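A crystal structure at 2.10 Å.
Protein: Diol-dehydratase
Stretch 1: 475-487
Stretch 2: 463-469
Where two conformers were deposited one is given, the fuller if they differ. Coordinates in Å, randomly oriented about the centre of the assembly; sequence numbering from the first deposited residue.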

ATOM      1  N   ILE A 475      -9.284   9.251 -33.978  1.00 26.87           N
ATOM      2  CA  ILE A 475     -10.241   8.571 -33.119  1.00 23.95           C
ATOM      3  C   ILE A 475     -10.119   9.113 -31.696  1.00 23.80           C
ATOM      4  O   ILE A 475      -9.026   9.149 -31.133  1.00 21.68           O
ATOM      5  CB  ILE A 475     -10.028   7.048 -33.133  1.00 25.50           C
ATOM      6  CG1 ILE A 475     -10.381   6.487 -34.514  1.00 27.87           C
ATOM      7  CG2 ILE A 475     -10.892   6.367 -32.070  1.00 23.08           C
ATOM      8  CD1 ILE A 475     -10.520   4.982 -34.552  1.00 34.67           C
ATOM      9  N   ALA A 476     -11.235   9.570 -31.136  1.00 17.57           N
ATOM     10  CA  ALA A 476     -11.217  10.189 -29.812  1.00 18.66           C
ATOM     11  C   ALA A 476     -12.213   9.541 -28.860  1.00 21.38           C
ATOM     12  O   ALA A 476     -12.232   9.855 -27.677  1.00 17.56           O
ATOM     13  CB  ALA A 476     -11.508  11.666 -29.923  1.00 17.38           C
ATOM     14  N   SER A 477     -13.053   8.661 -29.398  1.00 17.02           N
ATOM     15  CA  SER A 477     -14.101   7.992 -28.635  1.00 19.80           C
ATOM     16  C   SER A 477     -14.595   6.788 -29.435  1.00 16.65           C
ATOM     17  O   SER A 477     -14.039   6.478 -30.487  1.00 19.97           O
ATOM     18  CB  SER A 477     -15.254   8.956 -28.331  1.00 16.26           C
ATOM     19  OG  SER A 477     -16.165   8.386 -27.415  1.00 18.11           O
ATOM     20  N   ILE A 478     -15.621   6.104 -28.941  1.00 17.95           N
ATOM     21  CA  ILE A 478     -16.204   4.987 -29.682  1.00 18.58           C
ATOM     22  C   ILE A 478     -16.908   5.463 -30.952  1.00 23.23           C
ATOM     23  O   ILE A 478     -17.325   6.620 -31.042  1.00 21.85           O
ATOM     24  CB  ILE A 478     -17.213   4.189 -28.834  1.00 19.39           C
ATOM     25  CG1 ILE A 478     -18.256   5.122 -28.224  1.00 16.75           C
ATOM     26  CG2 ILE A 478     -16.499   3.428 -27.746  1.00 21.47           C
ATOM     27  CD1 ILE A 478     -19.377   4.402 -27.502  1.00 19.41           C
ATOM     28  N   GLN A 479     -17.012   4.566 -31.931  1.00 21.24           N
ATOM     29  CA  GLN A 479     -17.725   4.834 -33.181  1.00 23.66           C
ATOM     30  C   GLN A 479     -19.174   4.384 -33.058  1.00 22.27           C
ATOM     31  O   GLN A 479     -19.466   3.198 -33.085  1.00 26.24           O
ATOM     32  CB  GLN A 479     -17.063   4.119 -34.372  1.00 22.89           C
ATOM     33  CG  GLN A 479     -15.849   4.833 -34.947  1.00 19.53           C
ATOM     34  CD  GLN A 479     -14.804   5.111 -33.888  1.00 24.80           C
ATOM     35  OE1 GLN A 479     -14.153   4.192 -33.392  1.00 24.51           O
ATOM     36  NE2 GLN A 479     -14.666   6.382 -33.505  1.00 19.59           N
ATOM     37  N   THR A 480     -20.095   5.320 -32.922  1.00 20.89           N
ATOM     38  CA  THR A 480     -21.507   5.015 -32.773  1.00 22.31           C
ATOM     39  C   THR A 480     -22.253   5.046 -34.106  1.00 21.72           C
ATOM     40  O   THR A 480     -23.458   4.844 -34.152  1.00 24.37           O
ATOM     41  CB  THR A 480     -22.185   6.006 -31.801  1.00 23.34           C
ATOM     42  OG1 THR A 480     -21.664   7.318 -32.020  1.00 34.27           O
ATOM     43  CG2 THR A 480     -21.940   5.597 -30.360  1.00 22.21           C
ATOM     44  N   GLY A 481     -21.542   5.342 -35.188  1.00 23.11           N
ATOM     45  CA  GLY A 481     -22.155   5.337 -36.507  1.00 22.32           C
ATOM     46  C   GLY A 481     -22.137   6.673 -37.222  1.00 25.38           C
ATOM     47  O   GLY A 481     -22.106   7.728 -36.595  1.00 22.43           O
ATOM     48  N   ASN A 482     -22.129   6.626 -38.549  1.00 28.15           N
ATOM     49  CA  ASN A 482     -22.256   7.836 -39.344  1.00 26.07           C
ATOM     50  C   ASN A 482     -23.565   8.539 -38.989  1.00 23.92           C
ATOM     51  O   ASN A 482     -24.635   7.946 -39.085  1.00 25.93           O
ATOM     52  CB  ASN A 482     -22.204   7.512 -40.839  1.00 30.75           C
ATOM     53  CG  ASN A 482     -22.065   8.753 -41.694  1.00 33.27           C
ATOM     54  OD1 ASN A 482     -22.900   9.661 -41.637  1.00 32.35           O
ATOM     55  ND2 ASN A 482     -20.995   8.814 -42.474  1.00 32.66           N
ATOM     56  N   VAL A 483     -23.474   9.797 -38.576  1.00 21.91           N
ATOM     57  CA  VAL A 483     -24.638  10.499 -38.040  1.00 24.60           C
ATOM     58  C   VAL A 483     -25.751  10.662 -39.083  1.00 27.54           C
ATOM     59  O   VAL A 483     -26.932  10.734 -38.738  1.00 25.65           O
ATOM     60  CB  VAL A 483     -24.242  11.890 -37.474  1.00 19.42           C
ATOM     61  CG1 VAL A 483     -23.831  12.840 -38.589  1.00 21.15           C
ATOM     62  CG2 VAL A 483     -25.371  12.473 -36.645  1.00 19.62           C
ATOM     63  N   GLU A 484     -25.374  10.685 -40.357  1.00 23.94           N
ATOM     64  CA  GLU A 484     -26.350  10.818 -41.434  1.00 28.48           C
ATOM     65  C   GLU A 484     -27.046   9.505 -41.758  1.00 30.20           C
ATOM     66  O   GLU A 484     -28.004   9.488 -42.526  1.00 34.57           O
ATOM     67  CB  GLU A 484     -25.682  11.374 -42.688  1.00 26.94           C
ATOM     68  CG  GLU A 484     -25.191  12.776 -42.495  1.00 28.44           C
ATOM     69  CD  GLU A 484     -24.566  13.347 -43.737  1.00 34.84           C
ATOM     70  OE1 GLU A 484     -23.349  13.630 -43.716  1.00 37.22           O
ATOM     71  OE2 GLU A 484     -25.298  13.530 -44.726  1.00 38.13           O
ATOM     72  N   SER A 485     -26.585   8.411 -41.158  1.00 27.18           N
ATOM     73  CA  SER A 485     -27.243   7.121 -41.351  1.00 26.59           C
ATOM     74  C   SER A 485     -28.380   6.876 -40.352  1.00 28.68           C
ATOM     75  O   SER A 485     -29.175   5.962 -40.533  1.00 33.91           O
ATOM     76  CB  SER A 485     -26.228   5.980 -41.254  1.00 31.78           C
ATOM     77  OG  SER A 485     -25.835   5.746 -39.908  1.00 37.72           O
ATOM     78  N   PHE A 486     -28.460   7.679 -39.293  1.00 29.24           N
ATOM     79  CA  PHE A 486     -29.514   7.482 -38.293  1.00 28.93           C
ATOM     80  C   PHE A 486     -30.886   7.737 -38.899  1.00 29.25           C
ATOM     81  O   PHE A 486     -31.092   8.751 -39.556  1.00 27.99           O
ATOM     82  CB  PHE A 486     -29.293   8.393 -37.084  1.00 30.41           C
ATOM     83  CG  PHE A 486     -28.055   8.061 -36.294  1.00 27.89           C
ATOM     84  CD1 PHE A 486     -27.682   6.741 -36.086  1.00 29.73           C
ATOM     85  CD2 PHE A 486     -27.267   9.061 -35.769  1.00 24.67           C
ATOM     86  CE1 PHE A 486     -26.540   6.426 -35.367  1.00 26.14           C
ATOM     87  CE2 PHE A 486     -26.115   8.749 -35.050  1.00 26.63           C
ATOM     88  CZ  PHE A 486     -25.756   7.425 -34.857  1.00 26.69           C
ATOM     89  N   GLN A 487     -31.822   6.822 -38.668  1.00 32.24           N
ATOM     90  CA  GLN A 487     -33.130   6.890 -39.320  1.00 32.58           C
ATOM     91  C   GLN A 487     -34.199   7.535 -38.452  1.00 34.13           C
ATOM     92  O   GLN A 487     -35.285   7.848 -38.933  1.00 36.13           O
ATOM     93  CB  GLN A 487     -33.599   5.488 -39.724  1.00 32.90           C
ATOM     94  CG  GLN A 487     -32.657   4.755 -40.670  1.00 42.20           C
ATOM     95  CD  GLN A 487     -32.647   5.338 -42.071  1.00 50.12           C
ATOM     96  OE1 GLN A 487     -33.699   5.557 -42.671  1.00 61.85           O
ATOM     97  NE2 GLN A 487     -31.455   5.591 -42.599  1.00 53.58           N
TER
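Stretch 2 (463-469) EMVFSNG

Stretch 2 brings the last turn or so of a helix against a loop, and the two chains run in opposite senses: G469 lies by S477, F466 by V483. The helix closes in a Schellman motif. N468 adopts positive phi, which asparagine tolerates well, and G469 N returns to M464 O at 2.9 Å. With chi1 t, the N468 side chain leaves sideways but its end reaches the loop, where OD1 accepts a hydrogen bond from G481 N at 2.7 Å. Q479 reciprocates: chi1 m and chi2 p fold its chain back so that NE2 donates to N468 O at 3.0 Å and, weakly, to S477 O at 3.1 Å. G469 also has positive phi, and a CB here would clash with I478 O and Q479 NE2, so glycine suits the site. G469 O accepts a hydrogen bond from A476 N at 2.8 Å and a weak one from S477 N at 3.1 Å. G481, at phi 119°, is likewise a glycine position, since a CB would jam against the preceding carbonyl.

Farther back along the helix the contact is largely apolar. V483, buried with its CA-to-CB bond toward the helix, and V465 are branched hydrocarbons that pack without leaving a side-chain polar group unpaired. V483, chi1 p, sets CG2 4.2 Å from F466 CD1, while V465 CG1, on a t rotamer, meets the edge of the F486 ring 3.7 Å from CE2. Two waters bridge further polar groups: one V465 O, T480 OG1 and G481 O, another F466 O and V483 N.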

ATOM      1  N   GLU A 463     -21.042  16.097 -29.490  1.00 13.28           N
ATOM      2  CA  GLU A 463     -20.208  16.352 -30.660  1.00 16.70           C
ATOM      3  C   GLU A 463     -19.699  15.049 -31.279  1.00 19.98           C
ATOM      4  O   GLU A 463     -19.600  14.945 -32.496  1.00 18.61           O
ATOM      5  CB  GLU A 463     -19.030  17.246 -30.303  1.00 15.89           C
ATOM      6  CG  GLU A 463     -19.419  18.679 -30.008  1.00 18.11           C
ATOM      7  CD  GLU A 463     -18.208  19.585 -29.892  1.00 21.99           C
ATOM      8  OE1 GLU A 463     -17.556  19.595 -28.828  1.00 23.31           O
ATOM      9  OE2 GLU A 463     -17.892  20.269 -30.876  1.00 19.83           O
ATOM     10  N   MET A 464     -19.401  14.053 -30.446  1.00 15.21           N
ATOM     11  CA  MET A 464     -18.927  12.771 -30.958  1.00 15.48           C
ATOM     12  C   MET A 464     -20.012  12.018 -31.736  1.00 17.53           C
ATOM     13  O   MET A 464     -19.703  11.219 -32.615  1.00 18.20           O
ATOM     14  CB  MET A 464     -18.392  11.889 -29.825  1.00 15.77           C
ATOM     15  CG  MET A 464     -17.057  12.351 -29.240  1.00 15.35           C
ATOM     16  SD  MET A 464     -15.714  12.617 -30.435  1.00 19.18           S
ATOM     17  CE  MET A 464     -15.798  14.392 -30.695  1.00 15.66           C
ATOM     18  N   VAL A 465     -21.279  12.269 -31.436  1.00 16.91           N
ATOM     19  CA  VAL A 465     -22.321  11.614 -32.220  1.00 19.87           C
ATOM     20  C   VAL A 465     -22.259  12.120 -33.663  1.00 18.39           C
ATOM     21  O   VAL A 465     -22.366  11.333 -34.600  1.00 21.29           O
ATOM     22  CB  VAL A 465     -23.729  11.835 -31.641  1.00 21.52           C
ATOM     23  CG1 VAL A 465     -24.784  11.152 -32.524  1.00 17.53           C
ATOM     24  CG2 VAL A 465     -23.806  11.280 -30.228  1.00 18.44           C
ATOM     25  N   PHE A 466     -22.051  13.426 -33.832  1.00 17.85           N
ATOM     26  CA  PHE A 466     -21.962  14.030 -35.161  1.00 20.90           C
ATOM     27  C   PHE A 466     -20.730  13.540 -35.910  1.00 23.88           C
ATOM     28  O   PHE A 466     -20.782  13.289 -37.112  1.00 22.40           O
ATOM     29  CB  PHE A 466     -21.940  15.568 -35.070  1.00 15.16           C
ATOM     30  CG  PHE A 466     -23.304  16.179 -34.847  1.00 18.53           C
ATOM     31  CD1 PHE A 466     -24.166  16.388 -35.914  1.00 17.72           C
ATOM     32  CD2 PHE A 466     -23.725  16.533 -33.575  1.00 16.01           C
ATOM     33  CE1 PHE A 466     -25.431  16.944 -35.723  1.00 20.30           C
ATOM     34  CE2 PHE A 466     -24.977  17.079 -33.373  1.00 17.65           C
ATOM     35  CZ  PHE A 466     -25.839  17.287 -34.451  1.00 20.49           C
ATOM     36  N   SER A 467     -19.627  13.398 -35.188  1.00 17.90           N
ATOM     37  CA  SER A 467     -18.350  13.083 -35.814  1.00 19.49           C
ATOM     38  C   SER A 467     -18.009  11.600 -35.779  1.00 18.38           C
ATOM     39  O   SER A 467     -16.901  11.230 -36.121  1.00 21.54           O
ATOM     40  CB  SER A 467     -17.230  13.864 -35.137  1.00 20.20           C
ATOM     41  OG  SER A 467     -16.963  13.316 -33.856  1.00 20.59           O
ATOM     42  N   ASN A 468     -18.953  10.765 -35.354  1.00 17.95           N
ATOM     43  CA  ASN A 468     -18.705   9.327 -35.219  1.00 21.27           C
ATOM     44  C   ASN A 468     -17.424   9.031 -34.433  1.00 20.81           C
ATOM     45  O   ASN A 468     -16.606   8.182 -34.817  1.00 20.22           O
ATOM     46  CB  ASN A 468     -18.653   8.654 -36.598  1.00 21.31           C
ATOM     47  CG  ASN A 468     -18.746   7.137 -36.512  1.00 23.28           C
ATOM     48  OD1 ASN A 468     -19.167   6.583 -35.499  1.00 26.69           O
ATOM     49  ND2 ASN A 468     -18.366   6.462 -37.586  1.00 25.49           N
ATOM     50  N   GLY A 469     -17.246   9.756 -33.335  1.00 20.83           N
ATOM     51  CA  GLY A 469     -16.149   9.487 -32.422  1.00 17.56           C
ATOM     52  C   GLY A 469     -14.790   9.990 -32.864  1.00 20.09           C
ATOM     53  O   GLY A 469     -13.771   9.571 -32.317  1.00 21.63           O
TER
HETATM   54  O   HOH W   1     -22.436   8.678 -34.245  1.00 19.88           O
HETATM   55  O   HOH W   2     -20.909  10.993 -38.663  1.00 25.48           O